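Local coordinates for spectinomycin phosphotransferase (Legionella pneumophila, PDB 3I1A), which phosphorylates the antibiotic spectinomycin and belongs to the aminoglycoside phosphotransferases, enzymes with a protein-kinase-like fold, at residues I21-A26 with Y40-E45; S64-L69 with I229-P234; E76-I81 with A99-H104; I103-G108 with N217-N222. All blocks are in the same frame, centred on the assembly; numbering follows the deposited sequence. Where two conformers were deposited one is given.

Contact 1 of 4, residues I21-A26 with Y40-E45; sequences IDIHTA and YQADSE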
loop_
_atom_site.group_PDB
_atom_site.type_symbol
_atom_site.label_atom_id
_atom_site.label_comp_id
_atom_site.label_asym_id
_atom_site.label_seq_id
_atom_site.Cartn_x
_atom_site.Cartn_y
_atom_site.Cartn_z
ATOM N N ILE A 21 -14.110 -20.275 -18.864
ATOM C CA ILE A 21 -15.240 -19.480 -18.430
ATOM C C ILE A 21 -16.003 -18.840 -19.590
ATOM O O ILE A 21 -15.397 -18.258 -20.502
ATOM C CB ILE A 21 -14.788 -18.364 -17.477
ATOM C CG1 ILE A 21 -14.143 -18.960 -16.218
ATOM C CG2 ILE A 21 -15.979 -17.488 -17.115
ATOM C CD1 ILE A 21 -13.355 -17.886 -15.403
ATOM N N ASP A 22 -17.329 -18.965 -19.569
ATOM C CA ASP A 22 -18.157 -18.366 -20.617
ATOM C C ASP A 22 -18.641 -16.997 -20.158
ATOM O O ASP A 22 -19.425 -16.875 -19.213
ATOM C CB ASP A 22 -19.369 -19.245 -20.958
ATOM C CG ASP A 22 -19.034 -20.355 -21.933
ATOM O OD1 ASP A 22 -18.337 -20.099 -22.938
ATOM O OD2 ASP A 22 -19.486 -21.491 -21.703
ATOM N N ILE A 23 -18.152 -15.967 -20.835
ATOM C CA ILE A 23 -18.495 -14.592 -20.534
ATOM C C ILE A 23 -19.435 -14.132 -21.634
ATOM O O ILE A 23 -19.206 -14.407 -22.818
ATOM C CB ILE A 23 -17.227 -13.691 -20.521
ATOM C CG1 ILE A 23 -16.304 -14.117 -19.377
ATOM C CG2 ILE A 23 -17.615 -12.221 -20.372
ATOM C CD1 ILE A 23 -16.941 -14.025 -18.023
ATOM N N HIS A 24 -20.496 -13.439 -21.247
ATOM C CA HIS A 24 -21.472 -12.980 -22.223
ATOM C C HIS A 24 -21.344 -11.488 -22.464
ATOM O O HIS A 24 -21.904 -10.960 -23.412
ATOM C CB HIS A 24 -22.892 -13.331 -21.744
ATOM C CG HIS A 24 -23.221 -12.817 -20.374
ATOM N ND1 HIS A 24 -23.324 -11.471 -20.085
ATOM C CD2 HIS A 24 -23.464 -13.469 -19.210
ATOM C CE1 HIS A 24 -23.614 -11.318 -18.803
ATOM N NE2 HIS A 24 -23.705 -12.515 -18.250
ATOM N N THR A 25 -20.582 -10.811 -21.616
ATOM C CA THR A 25 -20.399 -9.379 -21.777
ATOM C C THR A 25 -19.125 -8.913 -21.078
ATOM O O THR A 25 -18.868 -9.268 -19.927
ATOM C CB THR A 25 -21.624 -8.600 -21.220
ATOM O OG1 THR A 25 -21.578 -7.240 -21.672
ATOM C CG2 THR A 25 -21.636 -8.630 -19.705
ATOM N N ALA A 26 -18.328 -8.123 -21.789
ATOM C CA ALA A 26 -17.075 -7.598 -21.257
ATOM C C ALA A 26 -16.984 -6.110 -21.571
ATOM O O ALA A 26 -17.303 -5.676 -22.672
ATOM C CB ALA A 26 -15.890 -8.335 -21.863
ATOM N N TYR A 40 -10.922 -4.621 -16.821
ATOM C CA TYR A 40 -12.160 -4.902 -17.524
ATOM C C TYR A 40 -13.123 -5.636 -16.619
ATOM O O TYR A 40 -12.695 -6.354 -15.707
ATOM C CB TYR A 40 -11.900 -5.823 -18.729
ATOM C CG TYR A 40 -10.967 -5.312 -19.801
ATOM C CD1 TYR A 40 -9.584 -5.375 -19.642
ATOM C CD2 TYR A 40 -11.480 -4.767 -20.985
ATOM C CE1 TYR A 40 -8.728 -4.902 -20.634
ATOM C CE2 TYR A 40 -10.642 -4.293 -21.979
ATOM C CZ TYR A 40 -9.264 -4.361 -21.796
ATOM O OH TYR A 40 -8.435 -3.868 -22.766
ATOM N N GLN A 41 -14.420 -5.462 -16.874
ATOM C CA GLN A 41 -15.441 -6.195 -16.129
ATOM C C GLN A 41 -15.996 -7.202 -17.127
ATOM O O GLN A 41 -16.483 -6.820 -18.199
ATOM C CB GLN A 41 -16.585 -5.293 -15.645
ATOM C CG GLN A 41 -17.697 -6.096 -14.935
ATOM C CD GLN A 41 -18.925 -5.259 -14.598
ATOM O OE1 GLN A 41 -18.824 -4.238 -13.922
ATOM N NE2 GLN A 41 -20.095 -5.698 -15.069
ATOM N N ALA A 42 -15.901 -8.485 -16.792
ATOM C CA ALA A 42 -16.398 -9.540 -17.666
ATOM C C ALA A 42 -17.383 -10.381 -16.856
ATOM O O ALA A 42 -17.033 -10.925 -15.811
ATOM C CB ALA A 42 -15.237 -10.396 -18.167
ATOM N N ASP A 43 -18.607 -10.494 -17.350
ATOM C CA ASP A 43 -19.652 -11.231 -16.639
ATOM C C ASP A 43 -20.071 -12.561 -17.246
ATOM O O ASP A 43 -20.277 -12.665 -18.460
ATOM C CB ASP A 43 -20.899 -10.351 -16.524
ATOM C CG ASP A 43 -20.598 -8.996 -15.937
ATOM O OD1 ASP A 43 -20.223 -8.933 -14.752
ATOM O OD2 ASP A 43 -20.732 -7.996 -16.668
ATOM N N SER A 44 -20.190 -13.573 -16.383
ATOM C CA SER A 44 -20.648 -14.897 -16.787
ATOM C C SER A 44 -22.097 -14.908 -16.339
ATOM O O SER A 44 -22.456 -14.209 -15.384
ATOM C CB SER A 44 -19.900 -16.006 -16.040
ATOM O OG SER A 44 -20.357 -16.130 -14.701
ATOM N N GLU A 45 -22.937 -15.682 -17.016
ATOM C CA GLU A 45 -24.348 -15.752 -16.640
ATOM C C GLU A 45 -24.476 -16.123 -15.164
ATOM O O GLU A 45 -25.522 -15.921 -14.551
ATOM C CB GLU A 45 -25.076 -16.786 -17.513
ATOM C CG GLU A 45 -25.081 -16.422 -18.992
ATOM C CD GLU A 45 -25.812 -17.423 -19.865
ATOM O OE1 GLU A 45 -26.964 -17.778 -19.536
ATOM O OE2 GLU A 45 -25.240 -17.847 -20.896
#
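The imidazole of His24 lies over the backbone of Asp43, with Asp43 O 3.3 Å above the ring plane and over its centre. CG of His24 stands between the backbone N and the carbonyl carbon (chi1 55°), which starts the ring toward residues 40-45, and Glu45 borders it at the edge, CD2 of His24 lying 3.4 Å from CG of Glu45. Asp43 O also accepts from His24 N at 2.9 Å, and Asp43 N returns a bond to Thr25 O at 2.9 Å. Thr25 and Asp43, a hydrogen-bonded antiparallel pair, point their side chains the same way, CG2 of Thr25 reaching OD2 of Asp43. On the side of the sheet that carries Ala42 and Ala26, Ile23 CG2 meets Ala42 CB at 3.7 Å, beside Leu15 of helix 10-19. Asp43 OD2 takes Gln41 NE2 on its syn lone pair, while Ser48 holds OD1. With both carboxylate oxygens engaged, the rotation of Asp43 is probably well fixed at this end of the hairpin.

Contact 2 of 4, residues S64-L69 with I229-P234; sequences SIIRLL and IDWDEP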
loop_
_atom_site.group_PDB
_atom_site.type_symbol
_atom_site.label_atom_id
_atom_site.label_comp_id
_atom_site.label_asym_id
_atom_site.label_seq_id
_atom_site.Cartn_x
_atom_site.Cartn_y
_atom_site.Cartn_z
ATOM N N SER A 64 4.438 -13.317 -8.034
ATOM C CA SER A 64 5.349 -14.243 -7.365
ATOM C C SER A 64 5.004 -14.350 -5.883
ATOM O O SER A 64 4.957 -15.439 -5.319
ATOM C CB SER A 64 6.791 -13.762 -7.499
ATOM O OG SER A 64 7.677 -14.642 -6.824
ATOM N N ILE A 65 4.763 -13.207 -5.253
ATOM C CA ILE A 65 4.441 -13.208 -3.832
ATOM C C ILE A 65 3.051 -13.764 -3.548
ATOM O O ILE A 65 2.883 -14.481 -2.576
ATOM C CB ILE A 65 4.606 -11.797 -3.245
ATOM C CG1 ILE A 65 6.088 -11.423 -3.302
ATOM C CG2 ILE A 65 4.112 -11.747 -1.799
ATOM C CD1 ILE A 65 7.007 -12.435 -2.605
ATOM N N ILE A 66 2.084 -13.445 -4.406
ATOM C CA ILE A 66 0.715 -13.933 -4.251
ATOM C C ILE A 66 0.756 -15.453 -4.328
ATOM O O ILE A 66 0.084 -16.133 -3.552
ATOM C CB ILE A 66 -0.219 -13.394 -5.384
ATOM C CG1 ILE A 66 -0.488 -11.899 -5.182
ATOM C CG2 ILE A 66 -1.533 -14.166 -5.408
ATOM C CD1 ILE A 66 -1.136 -11.570 -3.864
ATOM N N ARG A 67 1.555 -15.983 -5.256
ATOM C CA ARG A 67 1.672 -17.436 -5.390
ATOM C C ARG A 67 2.325 -18.036 -4.143
ATOM O O ARG A 67 1.858 -19.044 -3.603
ATOM C CB ARG A 67 2.495 -17.812 -6.627
ATOM C CG ARG A 67 2.630 -19.317 -6.781
ATOM C CD ARG A 67 3.967 -19.714 -7.339
ATOM N NE ARG A 67 4.977 -19.966 -6.309
ATOM C CZ ARG A 67 5.921 -19.103 -5.931
ATOM N NH1 ARG A 67 6.002 -17.896 -6.492
ATOM N NH2 ARG A 67 6.802 -19.461 -5.003
ATOM N N LEU A 68 3.395 -17.411 -3.656
ATOM C CA LEU A 68 4.062 -17.928 -2.462
ATOM C C LEU A 68 3.096 -17.968 -1.275
ATOM O O LEU A 68 3.042 -18.964 -0.561
ATOM C CB LEU A 68 5.287 -17.066 -2.124
ATOM C CG LEU A 68 6.020 -17.368 -0.815
ATOM C CD1 LEU A 68 6.585 -18.762 -0.825
ATOM C CD2 LEU A 68 7.137 -16.355 -0.630
ATOM N N LEU A 69 2.322 -16.901 -1.070
ATOM C CA LEU A 69 1.362 -16.889 0.037
ATOM C C LEU A 69 0.265 -17.942 -0.200
ATOM O O LEU A 69 -0.176 -18.616 0.731
ATOM C CB LEU A 69 0.737 -15.487 0.190
ATOM C CG LEU A 69 1.767 -14.394 0.519
ATOM C CD1 LEU A 69 1.104 -13.023 0.532
ATOM C CD2 LEU A 69 2.464 -14.693 1.844
ATOM N N ILE A 229 -5.182 -6.434 0.833
ATOM C CA ILE A 229 -5.003 -6.131 -0.584
ATOM C C ILE A 229 -3.802 -5.241 -0.865
ATOM O O ILE A 229 -3.119 -4.786 0.055
ATOM C CB ILE A 229 -6.275 -5.457 -1.203
ATOM C CG1 ILE A 229 -6.601 -4.140 -0.487
ATOM C CG2 ILE A 229 -7.465 -6.442 -1.101
ATOM C CD1 ILE A 229 -7.611 -3.288 -1.242
ATOM N N ASP A 230 -3.556 -5.051 -2.161
ATOM C CA ASP A 230 -2.465 -4.263 -2.732
ATOM C C ASP A 230 -1.102 -4.867 -2.454
ATOM O O ASP A 230 -0.323 -4.359 -1.648
ATOM C CB ASP A 230 -2.472 -2.825 -2.244
ATOM C CG ASP A 230 -1.428 -1.972 -2.976
ATOM O OD1 ASP A 230 -0.591 -2.541 -3.714
ATOM O OD2 ASP A 230 -1.434 -0.746 -2.800
ATOM N N TRP A 231 -0.814 -5.942 -3.162
ATOM C CA TRP A 231 0.440 -6.656 -3.028
ATOM C C TRP A 231 1.386 -6.290 -4.160
ATOM O O TRP A 231 2.222 -7.099 -4.569
ATOM C CB TRP A 231 0.149 -8.160 -3.027
ATOM C CG TRP A 231 -0.429 -8.599 -1.733
ATOM C CD1 TRP A 231 -1.758 -8.795 -1.419
ATOM C CD2 TRP A 231 0.306 -8.814 -0.532
ATOM N NE1 TRP A 231 -1.874 -9.117 -0.083
ATOM C CE2 TRP A 231 -0.621 -9.133 0.479
ATOM C CE3 TRP A 231 1.669 -8.762 -0.212
ATOM C CZ2 TRP A 231 -0.227 -9.398 1.787
ATOM C CZ3 TRP A 231 2.058 -9.021 1.087
ATOM C CH2 TRP A 231 1.115 -9.337 2.072
ATOM N N ASP A 232 1.270 -5.052 -4.648
ATOM C CA ASP A 232 2.107 -4.591 -5.767
ATOM C C ASP A 232 3.561 -4.312 -5.417
ATOM O O ASP A 232 4.437 -4.489 -6.244
ATOM C CB ASP A 232 1.513 -3.331 -6.414
ATOM C CG ASP A 232 0.292 -3.631 -7.255
ATOM O OD1 ASP A 232 0.137 -4.806 -7.655
ATOM O OD2 ASP A 232 -0.505 -2.699 -7.525
ATOM N N GLU A 233 3.825 -3.883 -4.194
ATOM C CA GLU A 233 5.200 -3.583 -3.827
ATOM C C GLU A 233 5.634 -4.116 -2.462
ATOM O O GLU A 233 5.970 -3.333 -1.580
ATOM C CB GLU A 233 5.404 -2.065 -3.873
ATOM C CG GLU A 233 5.103 -1.446 -5.220
ATOM C CD GLU A 233 6.349 -1.261 -6.059
ATOM O OE1 GLU A 233 7.034 -2.275 -6.340
ATOM O OE2 GLU A 233 6.647 -0.102 -6.434
ATOM N N PRO A 234 5.607 -5.444 -2.269
ATOM C CA PRO A 234 6.023 -6.016 -0.981
ATOM C C PRO A 234 7.537 -5.813 -0.870
ATOM O O PRO A 234 8.156 -5.318 -1.808
ATOM C CB PRO A 234 5.632 -7.489 -1.109
ATOM C CG PRO A 234 5.800 -7.765 -2.588
ATOM C CD PRO A 234 5.224 -6.500 -3.222
#
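Ile66 and Trp231 bring the two backbones to their nearest approach, CA of Ile66 lying 7.4 Å from CA of Trp231, with helix 61-71 set against an irregular loop so that side chains alone fill the gap. Trp231 points its indole at the helix. Leu69 reaches it tip to tip: CD1 stands 4.0 Å from the centroid of the six-membered ring of Trp231 and only 9° off the ring normal, a CH-pi contact. One turn earlier, Ile65 crosses the indole at about a right angle, with CG2 near CE3 of Trp231, and its CG1 slides past Pro234, 3.7 Å from CG of that ring. Ile66 comes in at a slant, CD1 lying 3.7 Å from CG of Trp231. CG1 of Ile66 sits beside the backbone N (chi1 -72°), and from there CD1 extends to the root of the indole. At the polar edge of the ring, NE1 of Trp231 bonds to Ile228 O, a bond that would restrain the rotation of the indole. All five touching residues are buried. OD1 of Asp230 accepts from Asp232 N at 3.3 Å, forming an Asx turn. Asp230 binds magnesium in a metal-bound structure of this protein, though none is bound here. Asp-Trp-Asp probably corresponds to the Asp-Phe-Gly segment of protein kinases, with helix 61-71 probably in the place of helix C.

Contact 3 of 4, residues E76-I81 with A99-H104; sequences EIIFPI and AYPFIH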
loop_
_atom_site.group_PDB
_atom_site.type_symbol
_atom_site.label_atom_id
_atom_site.label_comp_id
_atom_site.label_asym_id
_atom_site.label_seq_id
_atom_site.Cartn_x
_atom_site.Cartn_y
_atom_site.Cartn_z
ATOM N N GLU A 76 -6.405 -15.242 3.791
ATOM C CA GLU A 76 -6.941 -13.884 3.732
ATOM C C GLU A 76 -6.446 -12.973 2.627
ATOM O O GLU A 76 -6.090 -11.823 2.877
ATOM C CB GLU A 76 -6.748 -13.195 5.097
ATOM C CG GLU A 76 -7.533 -13.841 6.265
ATOM C CD GLU A 76 -6.934 -15.142 6.778
ATOM O OE1 GLU A 76 -5.899 -15.618 6.255
ATOM O OE2 GLU A 76 -7.501 -15.693 7.742
ATOM N N ILE A 77 -6.441 -13.508 1.408
ATOM C CA ILE A 77 -6.018 -12.797 0.210
ATOM C C ILE A 77 -7.082 -13.029 -0.875
ATOM O O ILE A 77 -7.668 -14.119 -0.953
ATOM C CB ILE A 77 -4.684 -13.388 -0.313
ATOM C CG1 ILE A 77 -3.593 -13.226 0.746
ATOM C CG2 ILE A 77 -4.300 -12.739 -1.634
ATOM C CD1 ILE A 77 -2.231 -13.663 0.269
ATOM N N ILE A 78 -7.340 -12.026 -1.706
ATOM C CA ILE A 78 -8.294 -12.219 -2.787
ATOM C C ILE A 78 -7.385 -12.709 -3.898
ATOM O O ILE A 78 -6.726 -11.911 -4.564
ATOM C CB ILE A 78 -8.988 -10.927 -3.206
ATOM C CG1 ILE A 78 -9.864 -10.429 -2.049
ATOM C CG2 ILE A 78 -9.862 -11.192 -4.455
ATOM C CD1 ILE A 78 -10.397 -9.025 -2.251
ATOM N N PHE A 79 -7.325 -14.031 -4.065
ATOM C CA PHE A 79 -6.468 -14.649 -5.078
ATOM C C PHE A 79 -7.075 -14.640 -6.466
ATOM O O PHE A 79 -8.299 -14.625 -6.630
ATOM C CB PHE A 79 -6.182 -16.119 -4.756
ATOM C CG PHE A 79 -5.410 -16.332 -3.489
ATOM C CD1 PHE A 79 -6.054 -16.756 -2.318
ATOM C CD2 PHE A 79 -4.041 -16.118 -3.467
ATOM C CE1 PHE A 79 -5.330 -16.969 -1.133
ATOM C CE2 PHE A 79 -3.310 -16.321 -2.294
ATOM C CZ PHE A 79 -3.963 -16.751 -1.121
ATOM N N PRO A 80 -6.209 -14.651 -7.492
ATOM C CA PRO A 80 -6.681 -14.663 -8.873
ATOM C C PRO A 80 -7.400 -15.978 -9.104
ATOM O O PRO A 80 -7.169 -16.955 -8.376
ATOM C CB PRO A 80 -5.393 -14.652 -9.697
ATOM C CG PRO A 80 -4.432 -13.911 -8.849
ATOM C CD PRO A 80 -4.758 -14.391 -7.421
ATOM N N ILE A 81 -8.269 -15.990 -10.108
ATOM C CA ILE A 81 -8.957 -17.215 -10.501
ATOM C C ILE A 81 -7.858 -18.043 -11.196
ATOM O O ILE A 81 -7.054 -17.492 -11.948
ATOM C CB ILE A 81 -10.081 -16.907 -11.530
ATOM C CG1 ILE A 81 -11.168 -16.031 -10.897
ATOM C CG2 ILE A 81 -10.682 -18.211 -12.070
ATOM C CD1 ILE A 81 -11.803 -16.636 -9.667
ATOM N N ALA A 99 -7.041 -12.853 -13.849
ATOM C CA ALA A 99 -8.481 -12.804 -13.634
ATOM C C ALA A 99 -8.854 -12.960 -12.159
ATOM O O ALA A 99 -8.275 -13.784 -11.450
ATOM C CB ALA A 99 -9.147 -13.894 -14.465
ATOM N N TYR A 100 -9.798 -12.130 -11.715
ATOM C CA TYR A 100 -10.307 -12.153 -10.341
ATOM C C TYR A 100 -11.817 -12.108 -10.293
ATOM O O TYR A 100 -12.484 -11.616 -11.217
ATOM C CB TYR A 100 -9.850 -10.934 -9.523
ATOM C CG TYR A 100 -8.379 -10.790 -9.304
ATOM C CD1 TYR A 100 -7.597 -10.056 -10.188
ATOM C CD2 TYR A 100 -7.763 -11.359 -8.185
ATOM C CE1 TYR A 100 -6.230 -9.877 -9.966
ATOM C CE2 TYR A 100 -6.400 -11.197 -7.952
ATOM C CZ TYR A 100 -5.640 -10.454 -8.842
ATOM O OH TYR A 100 -4.293 -10.267 -8.612
ATOM N N PRO A 101 -12.390 -12.620 -9.197
ATOM C CA PRO A 101 -13.845 -12.564 -9.102
ATOM C C PRO A 101 -14.102 -11.063 -8.846
ATOM O O PRO A 101 -13.295 -10.413 -8.181
ATOM C CB PRO A 101 -14.137 -13.446 -7.883
ATOM C CG PRO A 101 -12.906 -13.273 -7.033
ATOM C CD PRO A 101 -11.803 -13.353 -8.063
ATOM N N PHE A 102 -15.178 -10.510 -9.402
ATOM C CA PHE A 102 -15.493 -9.088 -9.210
ATOM C C PHE A 102 -16.203 -8.934 -7.864
ATOM O O PHE A 102 -17.415 -9.120 -7.758
ATOM C CB PHE A 102 -16.394 -8.584 -10.345
ATOM C CG PHE A 102 -16.341 -7.095 -10.549
ATOM C CD1 PHE A 102 -17.148 -6.480 -11.502
ATOM C CD2 PHE A 102 -15.488 -6.300 -9.787
ATOM C CE1 PHE A 102 -17.108 -5.093 -11.694
ATOM C CE2 PHE A 102 -15.440 -4.912 -9.972
ATOM C CZ PHE A 102 -16.254 -4.311 -10.928
ATOM N N ILE A 103 -15.431 -8.589 -6.838
ATOM C CA ILE A 103 -15.958 -8.456 -5.480
ATOM C C ILE A 103 -15.981 -7.042 -4.909
ATOM O O ILE A 103 -15.104 -6.222 -5.196
ATOM C CB ILE A 103 -15.145 -9.341 -4.499
ATOM C CG1 ILE A 103 -15.317 -10.819 -4.862
ATOM C CG2 ILE A 103 -15.580 -9.080 -3.059
ATOM C CD1 ILE A 103 -16.755 -11.315 -4.803
ATOM N N HIS A 104 -16.997 -6.761 -4.095
ATOM C CA HIS A 104 -17.090 -5.477 -3.453
ATOM C C HIS A 104 -17.014 -5.839 -1.999
ATOM O O HIS A 104 -17.714 -6.743 -1.536
ATOM C CB HIS A 104 -18.415 -4.741 -3.646
ATOM C CG HIS A 104 -18.569 -3.597 -2.692
ATOM N ND1 HIS A 104 -17.740 -2.493 -2.723
ATOM C CD2 HIS A 104 -19.339 -3.455 -1.586
ATOM C CE1 HIS A 104 -17.987 -1.726 -1.675
ATOM N NE2 HIS A 104 -18.952 -2.289 -0.970
HETATM O O HOH W 1 -4.270 -11.295 -5.436
HETATM O O HOH W 2 -5.806 -15.316 -13.204
#
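Ile78 opens the contact, its CG2 resting 4.3 Å from CD2 of Tyr100, while its carbonyl oxygen lies at the edge of the Tyr100 ring, near the ring plane. A water donates to Ile78 O and accepts a weak bond from Tyr100 OH. CB of Phe79 points away from 99-104, and its carbonyl is the part that approaches the tyrosine. Pro80 then lies side by side with Tyr100, the two side chains pointing the same way: CB is over one face of the phenol ring and CG is 3.5 Å from CE2 of Tyr100. Ile81 makes the direct backbone link, its N donating to Ala99 O over a short 2.6 Å, with the donor tilted 27° from the carbonyl plane. A second water accepts from Ala99 N and lies 2.8 Å from Ile81 O. Beyond it, Ile81 CD1 crosses to CD of Pro101 at 3.7 Å, a residue that binds ADP and AMP in nucleotide-bound structures of the protein. The loop 76-81 therefore runs between helix 61-71, where Ile66 touches Phe79 and Pro80, and strand 95-101, which pairs with strand 48-55, with Tyr49 meeting Ile81 and Ile51 meeting Ala99.

Contact 4 of 4, residues I103-G108 with N217-N222; sequences IHAPNG and NVLVGN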
loop_
_atom_site.group_PDB
_atom_site.type_symbol
_atom_site.label_atom_id
_atom_site.label_comp_id
_atom_site.label_asym_id
_atom_site.label_seq_id
_atom_site.Cartn_x
_atom_site.Cartn_y
_atom_site.Cartn_z
ATOM N N ILE A 103 -15.431 -8.589 -6.838
ATOM C CA ILE A 103 -15.958 -8.456 -5.480
ATOM C C ILE A 103 -15.981 -7.042 -4.909
ATOM O O ILE A 103 -15.104 -6.222 -5.196
ATOM C CB ILE A 103 -15.145 -9.341 -4.499
ATOM C CG1 ILE A 103 -15.317 -10.819 -4.862
ATOM C CG2 ILE A 103 -15.580 -9.080 -3.059
ATOM C CD1 ILE A 103 -16.755 -11.315 -4.803
ATOM N N HIS A 104 -16.997 -6.761 -4.095
ATOM C CA HIS A 104 -17.090 -5.477 -3.453
ATOM C C HIS A 104 -17.014 -5.839 -1.999
ATOM O O HIS A 104 -17.714 -6.743 -1.536
ATOM C CB HIS A 104 -18.415 -4.741 -3.646
ATOM C CG HIS A 104 -18.569 -3.597 -2.692
ATOM N ND1 HIS A 104 -17.740 -2.493 -2.723
ATOM C CD2 HIS A 104 -19.339 -3.455 -1.586
ATOM C CE1 HIS A 104 -17.987 -1.726 -1.675
ATOM N NE2 HIS A 104 -18.952 -2.289 -0.970
ATOM N N ALA A 105 -16.155 -5.130 -1.292
ATOM C CA ALA A 105 -15.991 -5.322 0.125
ATOM C C ALA A 105 -15.557 -3.968 0.644
ATOM O O ALA A 105 -14.750 -3.266 0.027
ATOM C CB ALA A 105 -14.945 -6.386 0.414
ATOM N N PRO A 106 -16.129 -3.550 1.769
ATOM C CA PRO A 106 -15.749 -2.257 2.322
ATOM C C PRO A 106 -14.366 -2.384 2.980
ATOM O O PRO A 106 -13.996 -3.456 3.444
ATOM C CB PRO A 106 -16.863 -1.977 3.322
ATOM C CG PRO A 106 -17.250 -3.357 3.806
ATOM C CD PRO A 106 -17.229 -4.175 2.530
ATOM N N ASN A 107 -13.585 -1.312 2.985
ATOM C CA ASN A 107 -12.271 -1.394 3.634
ATOM C C ASN A 107 -12.366 -0.918 5.088
ATOM O O ASN A 107 -13.448 -0.531 5.563
ATOM C CB ASN A 107 -11.215 -0.580 2.863
ATOM C CG ASN A 107 -11.548 0.899 2.788
ATOM O OD1 ASN A 107 -12.159 1.471 3.711
ATOM N ND2 ASN A 107 -11.136 1.538 1.692
ATOM N N GLY A 108 -11.231 -0.957 5.786
ATOM C CA GLY A 108 -11.173 -0.584 7.188
ATOM C C GLY A 108 -11.489 0.851 7.545
ATOM O O GLY A 108 -11.699 1.161 8.726
ATOM N N ASN A 217 -6.145 -0.855 3.005
ATOM C CA ASN A 217 -5.724 -2.107 2.389
ATOM C C ASN A 217 -6.218 -3.388 3.056
ATOM O O ASN A 217 -5.733 -4.499 2.794
ATOM C CB ASN A 217 -4.216 -2.097 2.197
ATOM C CG ASN A 217 -3.820 -1.179 1.051
ATOM O OD1 ASN A 217 -4.581 -1.038 0.092
ATOM N ND2 ASN A 217 -2.653 -0.570 1.133
ATOM N N VAL A 218 -7.199 -3.226 3.941
ATOM C CA VAL A 218 -7.829 -4.386 4.539
ATOM C C VAL A 218 -9.307 -4.302 4.149
ATOM O O VAL A 218 -9.948 -3.278 4.391
ATOM C CB VAL A 218 -7.748 -4.396 6.077
ATOM C CG1 VAL A 218 -8.485 -5.622 6.598
ATOM C CG2 VAL A 218 -6.311 -4.441 6.535
ATOM N N LEU A 219 -9.836 -5.363 3.549
ATOM C CA LEU A 219 -11.252 -5.388 3.182
ATOM C C LEU A 219 -11.935 -6.376 4.100
ATOM O O LEU A 219 -11.325 -7.352 4.529
ATOM C CB LEU A 219 -11.441 -5.846 1.739
ATOM C CG LEU A 219 -10.741 -5.010 0.659
ATOM C CD1 LEU A 219 -11.142 -5.525 -0.691
ATOM C CD2 LEU A 219 -11.127 -3.562 0.794
ATOM N N VAL A 220 -13.198 -6.121 4.413
ATOM C CA VAL A 220 -13.964 -7.034 5.265
ATOM C C VAL A 220 -14.934 -7.684 4.304
ATOM O O VAL A 220 -15.850 -7.029 3.804
ATOM C CB VAL A 220 -14.740 -6.277 6.351
ATOM C CG1 VAL A 220 -15.616 -7.252 7.136
ATOM C CG2 VAL A 220 -13.778 -5.569 7.268
ATOM N N GLY A 221 -14.743 -8.969 4.030
ATOM C CA GLY A 221 -15.605 -9.594 3.049
ATOM C C GLY A 221 -16.509 -10.713 3.476
ATOM O O GLY A 221 -17.145 -10.649 4.532
ATOM N N ASN A 222 -16.561 -11.729 2.613
ATOM C CA ASN A 222 -17.386 -12.901 2.836
ATOM C C ASN A 222 -17.089 -13.566 4.156
ATOM O O ASN A 222 -15.920 -13.735 4.533
#
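Asn107 meets Leu219 through its CB, 3.6 Å from CD2 of Leu219 and close to Val218 O, while its flat side-chain amide leads away from strand 218-220. CG of Asn107 stands between its backbone N and carbonyl carbon (chi1 61°), and OD1 beyond it accepts from the backbone N atoms of Phe109 and Thr110, so the amide turns back onto its own chain. The puckered ring of Pro106 presents its CD atom to Val220 O at 3.4 Å, with CG a little farther from that oxygen. Leu219 rests between two neighbours: CD2 takes Asn107, while CB meets CB of Ala105 at 3.8 Å. Ala105 CB also touches Val220 O. The backbones join in a single bridge between Asn107 and Leu219. Val220 N donates to Pro106 O at 2.9 Å, nearly straight at 164°, while Gly108 N makes a weak bond to Val218 O at 3.0 Å. Leu219 is tied on its other side to Tyr227 of strand 226-228. The arrangement joins the linker between the lobes of a kinase-like fold to the small hairpin of strands 218-220 and 226-228, which borders the nucleotide and metal sites: in ligand-bound structures of the protein Ile103 and Asn107 contact ADP and AMP, and Asn217 binds magnesium; none of these is bound here.

Overall arrangement
From the N terminus, contact 1 comes first and closes the short loop of the hairpin 25-29/38-43 before any other contact opens. Contact 2 then spans 160 residues from helix 61-71 to the metal-binding loop 229-234, and contacts 3 and 4 both nest inside the long excursion it closes. They follow one another, sharing Ile103 and His104: contact 3 brings loop 76-81 to strand 95-101, and contact 4 joins the following linker, 103-108, to strand 218-220. Ile21 and Ile81 link contact 1 to contact 3, Leu69 and Ile77 link contact 2 to contact 3, and Ile229 meets Leu219 between contacts 2 and 4. Together they connect the five-stranded sheet, helix 61-71, the linker and the magnesium site.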